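Local structure of queuine lyase ([Clostridium] spiroforme DSM 1552, 6P78) at residues R102-I107 with R131-I136; S91-P96 with Y121-K126; Y81-V86 with I112-I117. The protein binds a [4Fe-4S] cluster, S-adenosylmethionine and queuine, and probably cleaves a C–N bond of queuine by radical SAM chemistry. All coordinates share one frame; numbering follows the deposited sequence.

Contact 1. Residues R102-I107 with R131-I136; sequences RIYKII and REKFKI
Tyr104 and Phe134 bring the two backbones closest, with their CA atoms 6.6 Å apart. Residues 102-107 are helical throughout, whereas 131-136 hold the last turn of a helix that stops after Phe134. Lys135 then takes a positive phi of 69°, and Ile136 leads the chain off toward the next strand.

The two aromatic rings form an edge-to-face (T-shaped) pair, with centroids 5.6 Å apart and planes at 85°. The edge belongs to Tyr104: its CD1 stands 4.2 Å above the Phe134 plane, over the ring centre. With CG anti to the backbone N (chi1 173°), the tyrosine ring reaches across to the other helix. Phe134 in turn pushes its CE2 corner against the 102-107 helix, close to Tyr104 CB and to Ile103 CG2, while Ile107 CG1 meets the edge of the ring. Nearer the sheet, Ile107 CG2 and Ile136 CD1 touch at 3.7 Å.

On the outer side the aliphatic end of Lys133 lies over a face of Tyr104, while its NZ forms a salt bridge with Glu101. Polar atoms at the helix end share a water, which lies 2.8 Å from Tyr104 OH, donates to Lys133 O and accepts from Lys135 NZ. Lys135 NZ also donates to Glu132 O at 3.1 Å, in the carbonyl plane.

Helices 97-109 and 127-134 are thus neighbours on one side of the sheet: Ile103 and Ile107 also pack on Val86 and Leu84 of strand 83-87, and Arg102 pairs with Asp71 on helix 63-74.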
loop_
_atom_site.group_PDB
_atom_site.type_symbol
_atom_site.label_atom_id
_atom_site.label_comp_id
_atom_site.label_asym_id
_atom_site.label_seq_id
_atom_site.Cartn_x
_atom_site.Cartn_y
_atom_site.Cartn_z
ATOM N N ARG A 102 10.818 -3.940 16.827
ATOM C CA ARG A 102 11.774 -2.852 16.625
ATOM C C ARG A 102 11.093 -1.597 16.083
ATOM O O ARG A 102 11.411 -0.477 16.505
ATOM C CB ARG A 102 12.908 -3.272 15.696
ATOM C CG ARG A 102 13.846 -2.106 15.359
ATOM C CD ARG A 102 15.268 -2.383 15.701
ATOM N NE ARG A 102 16.070 -1.165 15.671
ATOM C CZ ARG A 102 17.061 -0.940 14.816
ATOM N NH1 ARG A 102 17.378 -1.852 13.907
ATOM N NH2 ARG A 102 17.744 0.197 14.872
ATOM N N ILE A 103 10.162 -1.751 15.142
ATOM C CA ILE A 103 9.429 -0.589 14.646
ATOM C C ILE A 103 8.721 0.118 15.797
ATOM O O ILE A 103 8.756 1.348 15.906
ATOM C CB ILE A 103 8.440 -1.012 13.545
ATOM C CG1 ILE A 103 9.208 -1.485 12.308
ATOM C CG2 ILE A 103 7.506 0.146 13.204
ATOM C CD1 ILE A 103 8.356 -2.340 11.354
ATOM N N TYR A 104 8.097 -0.650 16.689
ATOM C CA TYR A 104 7.444 -0.064 17.855
ATOM C C TYR A 104 8.441 0.722 18.699
ATOM O O TYR A 104 8.158 1.843 19.135
ATOM C CB TYR A 104 6.792 -1.173 18.676
ATOM C CG TYR A 104 6.215 -0.740 19.997
ATOM C CD1 TYR A 104 4.989 -0.095 20.060
ATOM C CD2 TYR A 104 6.889 -0.993 21.190
ATOM C CE1 TYR A 104 4.449 0.293 21.266
ATOM C CE2 TYR A 104 6.359 -0.605 22.407
ATOM C CZ TYR A 104 5.140 0.043 22.438
ATOM O OH TYR A 104 4.604 0.440 23.641
ATOM N N LYS A 105 9.620 0.144 18.930
ATOM C CA LYS A 105 10.656 0.833 19.692
ATOM C C LYS A 105 11.060 2.129 19.007
ATOM O O LYS A 105 11.155 3.185 19.646
ATOM C CB LYS A 105 11.871 -0.077 19.852
ATOM C CG LYS A 105 11.783 -1.087 20.976
ATOM C CD LYS A 105 12.854 -2.165 20.769
ATOM C CE LYS A 105 12.950 -3.120 21.941
ATOM N NZ LYS A 105 12.536 -4.498 21.532
ATOM N N ILE A 106 11.285 2.067 17.697
ATOM C CA ILE A 106 11.739 3.232 16.943
ATOM C C ILE A 106 10.701 4.348 16.989
ATOM O O ILE A 106 11.046 5.531 17.070
ATOM C CB ILE A 106 12.062 2.805 15.501
ATOM C CG1 ILE A 106 13.379 2.032 15.464
ATOM C CG2 ILE A 106 12.078 4.003 14.549
ATOM C CD1 ILE A 106 13.624 1.346 14.118
ATOM N N ILE A 107 9.416 3.993 16.901
ATOM C CA ILE A 107 8.344 4.984 17.009
ATOM C C ILE A 107 8.520 5.832 18.263
ATOM O O ILE A 107 8.395 7.063 18.231
ATOM C CB ILE A 107 6.976 4.280 17.017
ATOM C CG1 ILE A 107 6.652 3.702 15.639
ATOM C CG2 ILE A 107 5.894 5.222 17.528
ATOM C CD1 ILE A 107 7.078 4.565 14.502
ATOM N N ARG A 131 -3.725 -0.899 16.515
ATOM C CA ARG A 131 -3.879 0.505 16.880
ATOM C C ARG A 131 -3.677 0.701 18.372
ATOM O O ARG A 131 -2.983 1.633 18.796
ATOM C CB ARG A 131 -5.259 1.017 16.466
ATOM C CG ARG A 131 -5.492 1.147 14.960
ATOM C CD ARG A 131 -6.863 1.779 14.659
ATOM N NE ARG A 131 -7.227 1.700 13.237
ATOM C CZ ARG A 131 -6.752 2.507 12.283
ATOM N NH1 ARG A 131 -5.882 3.475 12.594
ATOM N NH2 ARG A 131 -7.159 2.356 11.012
ATOM N N GLU A 132 -4.270 -0.176 19.183
ATOM C CA GLU A 132 -4.171 -0.022 20.631
ATOM C C GLU A 132 -2.757 -0.265 21.122
ATOM O O GLU A 132 -2.346 0.330 22.118
ATOM C CB GLU A 132 -5.146 -0.964 21.331
ATOM C CG GLU A 132 -6.591 -0.655 20.974
ATOM C CD GLU A 132 -7.594 -1.396 21.837
ATOM O OE1 GLU A 132 -8.723 -1.642 21.352
ATOM O OE2 GLU A 132 -7.256 -1.721 23.000
ATOM N N LYS A 133 -2.006 -1.138 20.454
ATOM C CA LYS A 133 -0.635 -1.378 20.887
ATOM C C LYS A 133 0.252 -0.184 20.559
ATOM O O LYS A 133 1.003 0.294 21.415
ATOM C CB LYS A 133 -0.080 -2.644 20.237
ATOM C CG LYS A 133 1.312 -3.004 20.759
ATOM C CD LYS A 133 2.030 -3.982 19.848
ATOM C CE LYS A 133 3.461 -4.219 20.343
ATOM N NZ LYS A 133 4.247 -5.096 19.430
ATOM N N PHE A 134 0.153 0.332 19.329
ATOM C CA PHE A 134 1.093 1.350 18.862
ATOM C C PHE A 134 0.761 2.745 19.381
ATOM O O PHE A 134 1.659 3.596 19.465
ATOM C CB PHE A 134 1.147 1.340 17.333
ATOM C CG PHE A 134 2.150 0.359 16.775
ATOM C CD1 PHE A 134 1.915 -1.004 16.829
ATOM C CD2 PHE A 134 3.350 0.802 16.246
ATOM C CE1 PHE A 134 2.847 -1.901 16.332
ATOM C CE2 PHE A 134 4.283 -0.097 15.751
ATOM C CZ PHE A 134 4.026 -1.447 15.795
ATOM N N LYS A 135 -0.512 2.998 19.721
ATOM C CA LYS A 135 -1.020 4.230 20.340
ATOM C C LYS A 135 -1.013 5.467 19.438
ATOM O O LYS A 135 -1.948 6.275 19.502
ATOM C CB LYS A 135 -0.266 4.542 21.629
ATOM C CG LYS A 135 -0.087 3.328 22.507
ATOM C CD LYS A 135 -1.265 3.109 23.428
ATOM C CE LYS A 135 -0.796 2.463 24.734
ATOM N NZ LYS A 135 -0.504 1.010 24.538
ATOM N N ILE A 136 0.013 5.645 18.606
ATOM C CA ILE A 136 0.069 6.800 17.704
ATOM C C ILE A 136 -0.914 6.668 16.545
ATOM O O ILE A 136 -1.483 5.600 16.325
ATOM C CB ILE A 136 1.495 6.996 17.162
ATOM C CG1 ILE A 136 1.931 5.804 16.310
ATOM C CG2 ILE A 136 2.435 7.225 18.298
ATOM C CD1 ILE A 136 3.069 6.131 15.320
HETATM O O HOH W 1 2.019 -0.495 23.903
#

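Contact 2. Residues S91-P96 with Y121-K126; sequences SFFELP and YLYKKK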
loop_
_atom_site.group_PDB
_atom_site.type_symbol
_atom_site.label_atom_id
_atom_site.label_comp_id
_atom_site.label_asym_id
_atom_site.label_seq_id
_atom_site.Cartn_x
_atom_site.Cartn_y
_atom_site.Cartn_z
ATOM N N SER A 91 1.323 -7.887 3.917
ATOM C CA SER A 91 0.692 -7.115 4.971
ATOM C C SER A 91 1.651 -6.993 6.131
ATOM O O SER A 91 2.488 -7.868 6.349
ATOM C CB SER A 91 -0.592 -7.765 5.455
ATOM O OG SER A 91 -1.478 -7.979 4.362
ATOM N N PHE A 92 1.482 -5.903 6.879
ATOM C CA PHE A 92 2.363 -5.604 8.014
ATOM C C PHE A 92 2.517 -6.789 8.959
ATOM O O PHE A 92 3.604 -7.018 9.510
ATOM C CB PHE A 92 1.793 -4.393 8.757
ATOM C CG PHE A 92 2.685 -3.863 9.857
ATOM C CD1 PHE A 92 3.696 -2.970 9.565
ATOM C CD2 PHE A 92 2.450 -4.218 11.172
ATOM C CE1 PHE A 92 4.516 -2.467 10.570
ATOM C CE2 PHE A 92 3.248 -3.711 12.190
ATOM C CZ PHE A 92 4.276 -2.832 11.888
ATOM N N PHE A 93 1.439 -7.547 9.171
ATOM C CA PHE A 93 1.428 -8.642 10.134
ATOM C C PHE A 93 2.343 -9.793 9.743
ATOM O O PHE A 93 2.652 -10.626 10.597
ATOM C CB PHE A 93 -0.018 -9.141 10.335
ATOM C CG PHE A 93 -0.945 -8.055 10.798
ATOM C CD1 PHE A 93 -0.984 -7.682 12.137
ATOM C CD2 PHE A 93 -1.740 -7.364 9.893
ATOM C CE1 PHE A 93 -1.815 -6.658 12.575
ATOM C CE2 PHE A 93 -2.557 -6.319 10.314
ATOM C CZ PHE A 93 -2.608 -5.969 11.655
ATOM N N GLU A 94 2.813 -9.841 8.503
ATOM C CA GLU A 94 3.694 -10.910 8.056
ATOM C C GLU A 94 5.159 -10.585 8.325
ATOM O O GLU A 94 6.023 -11.416 8.057
ATOM C CB GLU A 94 3.473 -11.189 6.567
ATOM C CG GLU A 94 2.130 -11.891 6.335
ATOM C CD GLU A 94 1.363 -11.390 5.125
ATOM O OE1 GLU A 94 1.922 -10.630 4.326
ATOM O OE2 GLU A 94 0.186 -11.772 4.977
ATOM N N LEU A 95 5.442 -9.403 8.845
ATOM C CA LEU A 95 6.816 -9.086 9.226
ATOM C C LEU A 95 7.253 -9.968 10.389
ATOM O O LEU A 95 6.427 -10.429 11.175
ATOM C CB LEU A 95 6.935 -7.622 9.627
ATOM C CG LEU A 95 6.773 -6.637 8.480
ATOM C CD1 LEU A 95 6.603 -5.237 9.026
ATOM C CD2 LEU A 95 7.970 -6.730 7.541
ATOM N N PRO A 96 8.558 -10.230 10.508
ATOM C CA PRO A 96 9.057 -10.953 11.679
ATOM C C PRO A 96 8.588 -10.260 12.951
ATOM O O PRO A 96 8.428 -9.036 12.995
ATOM C CB PRO A 96 10.586 -10.874 11.529
ATOM C CG PRO A 96 10.819 -10.655 10.061
ATOM C CD PRO A 96 9.609 -9.925 9.524
ATOM N N TYR A 121 -7.387 -6.860 3.199
ATOM C CA TYR A 121 -8.679 -6.826 3.872
ATOM C C TYR A 121 -8.923 -8.015 4.787
ATOM O O TYR A 121 -9.704 -7.910 5.746
ATOM C CB TYR A 121 -9.786 -6.765 2.813
ATOM C CG TYR A 121 -11.064 -6.179 3.337
ATOM C CD1 TYR A 121 -11.139 -4.843 3.679
ATOM C CD2 TYR A 121 -12.198 -6.964 3.484
ATOM C CE1 TYR A 121 -12.311 -4.297 4.154
ATOM C CE2 TYR A 121 -13.379 -6.422 3.947
ATOM C CZ TYR A 121 -13.426 -5.099 4.292
ATOM O OH TYR A 121 -14.599 -4.550 4.775
ATOM N N LEU A 122 -8.332 -9.177 4.477
ATOM C CA LEU A 122 -8.517 -10.356 5.312
ATOM C C LEU A 122 -7.984 -10.153 6.722
ATOM O O LEU A 122 -8.331 -10.935 7.608
ATOM C CB LEU A 122 -7.829 -11.573 4.692
ATOM C CG LEU A 122 -8.508 -12.153 3.437
ATOM C CD1 LEU A 122 -7.601 -13.218 2.806
ATOM C CD2 LEU A 122 -9.844 -12.747 3.818
ATOM N N TYR A 123 -7.110 -9.164 6.932
ATOM C CA TYR A 123 -6.598 -8.824 8.254
ATOM C C TYR A 123 -7.459 -7.806 8.998
ATOM O O TYR A 123 -7.044 -7.336 10.060
ATOM C CB TYR A 123 -5.180 -8.260 8.147
ATOM C CG TYR A 123 -4.133 -9.289 7.900
ATOM C CD1 TYR A 123 -3.693 -10.114 8.925
ATOM C CD2 TYR A 123 -3.561 -9.431 6.644
ATOM C CE1 TYR A 123 -2.726 -11.049 8.711
ATOM C CE2 TYR A 123 -2.585 -10.386 6.416
ATOM C CZ TYR A 123 -2.171 -11.189 7.448
ATOM O OH TYR A 123 -1.187 -12.131 7.211
ATOM N N LYS A 124 -8.651 -7.483 8.484
ATOM C CA LYS A 124 -9.446 -6.387 9.043
ATOM C C LYS A 124 -9.584 -6.477 10.565
ATOM O O LYS A 124 -9.466 -5.470 11.265
ATOM C CB LYS A 124 -10.841 -6.388 8.407
ATOM C CG LYS A 124 -11.704 -5.228 8.864
ATOM C CD LYS A 124 -13.068 -5.275 8.175
ATOM C CE LYS A 124 -13.944 -4.092 8.568
ATOM N NZ LYS A 124 -15.324 -4.326 8.075
ATOM N N LYS A 125 -9.850 -7.673 11.099
ATOM C CA LYS A 125 -10.157 -7.785 12.517
ATOM C C LYS A 125 -8.924 -7.662 13.410
ATOM O O LYS A 125 -9.077 -7.544 14.631
ATOM C CB LYS A 125 -10.869 -9.122 12.784
ATOM C CG LYS A 125 -12.174 -9.276 12.023
ATOM C CD LYS A 125 -13.217 -8.339 12.565
ATOM C CE LYS A 125 -14.551 -8.575 11.888
ATOM N NZ LYS A 125 -14.871 -7.378 11.091
ATOM N N LYS A 126 -7.712 -7.667 12.846
ATOM C CA LYS A 126 -6.500 -7.527 13.637
ATOM C C LYS A 126 -6.070 -6.074 13.802
ATOM O O LYS A 126 -5.175 -5.792 14.613
ATOM C CB LYS A 126 -5.350 -8.313 12.984
ATOM C CG LYS A 126 -5.531 -9.825 13.033
ATOM C CD LYS A 126 -4.269 -10.561 12.644
ATOM C CE LYS A 126 -3.564 -11.125 13.864
ATOM N NZ LYS A 126 -4.287 -12.296 14.443
#
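Tyr123 is wedged among Ser91, Phe93 and Glu94, and this is where the packing is dense. Phe93 lies against it with the ring planes at 23°, near parallel but slid so that the rings barely overlap, their centroids 5.0 Å apart. The closest atoms are Phe93 CD2, over a face of the tyrosine, and Tyr123 CD1, at 3.5 Å. The tyrosine hydroxyl donates a short hydrogen bond, 2.6 Å from Tyr123 OH to Glu94 OE2, which is reached on the anti side and 30° out of the carboxylate plane. The other oxygen of the same carboxylate turns back on its own segment: Ser91 N donates to Glu94 OE1 at 2.8 Å, almost straight at 177°. A bend at chi2 of Glu94 lets one carboxylate serve both partners. Since Ile46 N also donates to OE2, the group would be expected to stay ionised. Ser91 OG sits 3.4 Å from Tyr123 CE2, with His120 N as its hydrogen-bonding partner.

Both segments are loops that follow parallel strands, at the end of the sheet where a radical SAM core holds its cofactors. Ser91 touches the bound S-adenosylmethionine, and the side chain of Glu94 comes about 4 Å from that of Cys45, a ligand of the [4Fe-4S] cluster. Tyr123 and Glu94 therefore tie the two loops to the beginning of the cluster-binding CX4CX2C loop, where Tyr123 also packs on Ile46.

The contact slackens at Lys126, on the solvent side. Lys126 CB makes a CH-pi contact over the Phe93 ring, 4.2 Å from its centroid. From there the lysine chain bends away at chi3 and chi4, and its charged end is on the exposed side.

Contact 3. Residues Y81-V86 with I112-I117; sequences YGVLEV and IKRLYI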
loop_
_atom_site.group_PDB
_atom_site.type_symbol
_atom_site.label_atom_id
_atom_site.label_comp_id
_atom_site.label_asym_id
_atom_site.label_seq_id
_atom_site.Cartn_x
_atom_site.Cartn_y
_atom_site.Cartn_z
ATOM N N TYR A 81 10.840 13.601 9.923
ATOM C CA TYR A 81 9.568 14.238 9.590
ATOM C C TYR A 81 8.472 13.964 10.609
ATOM O O TYR A 81 7.367 14.498 10.446
ATOM C CB TYR A 81 9.053 13.776 8.242
ATOM C CG TYR A 81 9.957 14.042 7.081
ATOM C CD1 TYR A 81 10.212 15.335 6.657
ATOM C CD2 TYR A 81 10.543 12.989 6.398
ATOM C CE1 TYR A 81 11.045 15.584 5.589
ATOM C CE2 TYR A 81 11.383 13.229 5.330
ATOM C CZ TYR A 81 11.619 14.518 4.927
ATOM O OH TYR A 81 12.456 14.753 3.859
ATOM N N GLY A 82 8.737 13.130 11.621
ATOM C CA GLY A 82 7.727 12.662 12.560
ATOM C C GLY A 82 6.740 11.677 11.960
ATOM O O GLY A 82 5.746 11.332 12.611
ATOM N N VAL A 83 6.991 11.213 10.741
ATOM C CA VAL A 83 6.061 10.368 9.990
ATOM C C VAL A 83 6.870 9.290 9.297
ATOM O O VAL A 83 7.939 9.574 8.742
ATOM C CB VAL A 83 5.258 11.179 8.956
ATOM C CG1 VAL A 83 4.207 10.277 8.244
ATOM C CG2 VAL A 83 4.559 12.355 9.609
ATOM N N LEU A 84 6.357 8.053 9.327
ATOM C CA LEU A 84 7.040 6.875 8.795
ATOM C C LEU A 84 6.047 6.006 8.021
ATOM O O LEU A 84 4.897 5.848 8.435
ATOM C CB LEU A 84 7.676 6.055 9.936
ATOM C CG LEU A 84 8.285 4.698 9.565
ATOM C CD1 LEU A 84 9.498 4.862 8.642
ATOM C CD2 LEU A 84 8.632 3.912 10.830
ATOM N N GLU A 85 6.486 5.433 6.908
ATOM C CA GLU A 85 5.690 4.434 6.201
ATOM C C GLU A 85 6.477 3.142 6.108
ATOM O O GLU A 85 7.678 3.163 5.801
ATOM C CB GLU A 85 5.286 4.912 4.802
ATOM C CG GLU A 85 4.605 3.795 3.964
ATOM C CD GLU A 85 3.734 4.308 2.820
ATOM O OE1 GLU A 85 3.716 5.529 2.548
ATOM O OE2 GLU A 85 3.053 3.469 2.183
ATOM N N VAL A 86 5.811 2.023 6.399
ATOM C CA VAL A 86 6.392 0.689 6.284
ATOM C C VAL A 86 5.609 -0.081 5.238
ATOM O O VAL A 86 4.388 -0.230 5.357
ATOM C CB VAL A 86 6.373 -0.073 7.615
ATOM C CG1 VAL A 86 6.815 -1.511 7.373
ATOM C CG2 VAL A 86 7.284 0.601 8.651
ATOM N N ILE A 112 8.018 9.457 16.560
ATOM C CA ILE A 112 7.187 9.426 15.357
ATOM C C ILE A 112 5.722 9.461 15.769
ATOM O O ILE A 112 5.311 8.776 16.711
ATOM C CB ILE A 112 7.546 8.206 14.495
ATOM C CG1 ILE A 112 8.888 8.512 13.793
ATOM C CG2 ILE A 112 6.450 7.846 13.471
ATOM C CD1 ILE A 112 9.681 7.305 13.431
ATOM N N LYS A 113 4.952 10.335 15.123
ATOM C CA LYS A 113 3.575 10.587 15.513
ATOM C C LYS A 113 2.559 10.013 14.547
ATOM O O LYS A 113 1.365 10.007 14.872
ATOM C CB LYS A 113 3.320 12.090 15.653
ATOM C CG LYS A 113 3.467 12.860 14.352
ATOM C CD LYS A 113 2.841 14.248 14.429
ATOM C CE LYS A 113 2.813 14.911 13.056
ATOM N NZ LYS A 113 2.265 16.292 13.145
ATOM N N ARG A 114 2.989 9.555 13.372
ATOM C CA ARG A 114 2.072 9.000 12.379
ATOM C C ARG A 114 2.797 7.903 11.611
ATOM O O ARG A 114 3.940 8.095 11.171
ATOM C CB ARG A 114 1.558 10.111 11.442
ATOM C CG ARG A 114 0.726 9.622 10.268
ATOM C CD ARG A 114 -0.177 10.709 9.741
ATOM N NE ARG A 114 0.567 11.861 9.240
ATOM C CZ ARG A 114 0.647 13.037 9.856
ATOM N NH1 ARG A 114 0.036 13.227 11.019
ATOM N NH2 ARG A 114 1.361 14.030 9.322
ATOM N N LEU A 115 2.145 6.749 11.484
ATOM C CA LEU A 115 2.714 5.584 10.831
ATOM C C LEU A 115 1.743 5.116 9.762
ATOM O O LEU A 115 0.563 4.964 10.052
ATOM C CB LEU A 115 2.952 4.462 11.825
ATOM C CG LEU A 115 3.394 3.134 11.216
ATOM C CD1 LEU A 115 4.787 3.232 10.609
ATOM C CD2 LEU A 115 3.354 2.036 12.282
ATOM N N TYR A 116 2.242 4.900 8.549
ATOM C CA TYR A 116 1.486 4.230 7.487
ATOM C C TYR A 116 1.924 2.773 7.388
ATOM O O TYR A 116 3.127 2.486 7.351
ATOM C CB TYR A 116 1.721 4.888 6.128
ATOM C CG TYR A 116 1.205 6.308 5.944
ATOM C CD1 TYR A 116 1.859 7.402 6.531
ATOM C CD2 TYR A 116 0.139 6.564 5.118
ATOM C CE1 TYR A 116 1.411 8.701 6.327
ATOM C CE2 TYR A 116 -0.308 7.859 4.910
ATOM C CZ TYR A 116 0.323 8.915 5.512
ATOM O OH TYR A 116 -0.139 10.194 5.283
ATOM N N ILE A 117 0.950 1.859 7.271
ATOM C CA ILE A 117 1.205 0.438 7.041
ATOM C C ILE A 117 0.211 -0.043 5.987
ATOM O O ILE A 117 -0.741 0.662 5.638
ATOM C CB ILE A 117 1.074 -0.410 8.325
ATOM C CG1 ILE A 117 -0.396 -0.445 8.786
ATOM C CG2 ILE A 117 2.019 0.172 9.447
ATOM C CD1 ILE A 117 -0.703 -1.590 9.718
#
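Val83 spreads its two methyls between Arg114 and Tyr116. CG2 lies over a face of the Arg114 guanidinium, 3.6 Å from NH2, and CG1 meets the edge of the Tyr116 ring in its plane, 3.7 Å from CE1. Val83 and Arg114 run side by side in the same direction, the arginine then bending at chi3 (62°) to bring its flat end alongside the valine. One step further, the extended Glu85 chain crosses Tyr116 with CG 3.8 Å from the tyrosine CB, and its carboxylate is only 17° from parallel to the ring plane. The polar ends are used elsewhere: Glu85 bridges to Lys141 and Arg35, while Arg114 NE and Tyr116 OH both reach Asp33.

The opposite face is greasy. Leu84 and Leu115 point the same way and touch through CD2 and CD1 at 3.9 Å; Leu115 CD1 also meets Val86 CG2.

Between the two faces the backbones pair in parallel, their directions 14° apart. Leu84 does double duty, its N donating to Arg114 O at 3.0 Å and its O accepting from Tyr116 N at 2.8 Å; Val86 N to Tyr116 O, 2.9 Å, extends the ladder. At its start Gly82 O takes Lys113 N, with a weak second bond from Arg114 N.

The face of Leu84 and Leu115 is the one covered by helix 97-109, which links the two strands in a beta-alpha-beta crossover. On the other face the side chain of Glu85 comes about 4 Å from bound queuine, in keeping with the partial beta/alpha barrel of radical SAM enzymes, whose inner wall lines the substrate site.

All three contacts join successive beta-alpha units of the radical SAM core, and their segments alternate along the chain: strand 83-87, loop 91-96, helix 97-109, strand 114-118, loop 121-126, helix 127-134. Contact 3 pairs the strands, contact 1 the helices outside them, and contact 2 the loops between strand and helix at the cofactor end. Centres of contacts 1 and 3 are 10 Å apart, those of 1 and 2 15 Å, and those of 2 and 3 17 Å. Phe92 knits them together, touching Ile103, Phe134, Val86 and Ile117. Apolar side chains thus link the three contacts on the helix-covered side of the sheet whose loops and inner face meet S-adenosylmethionine and queuine.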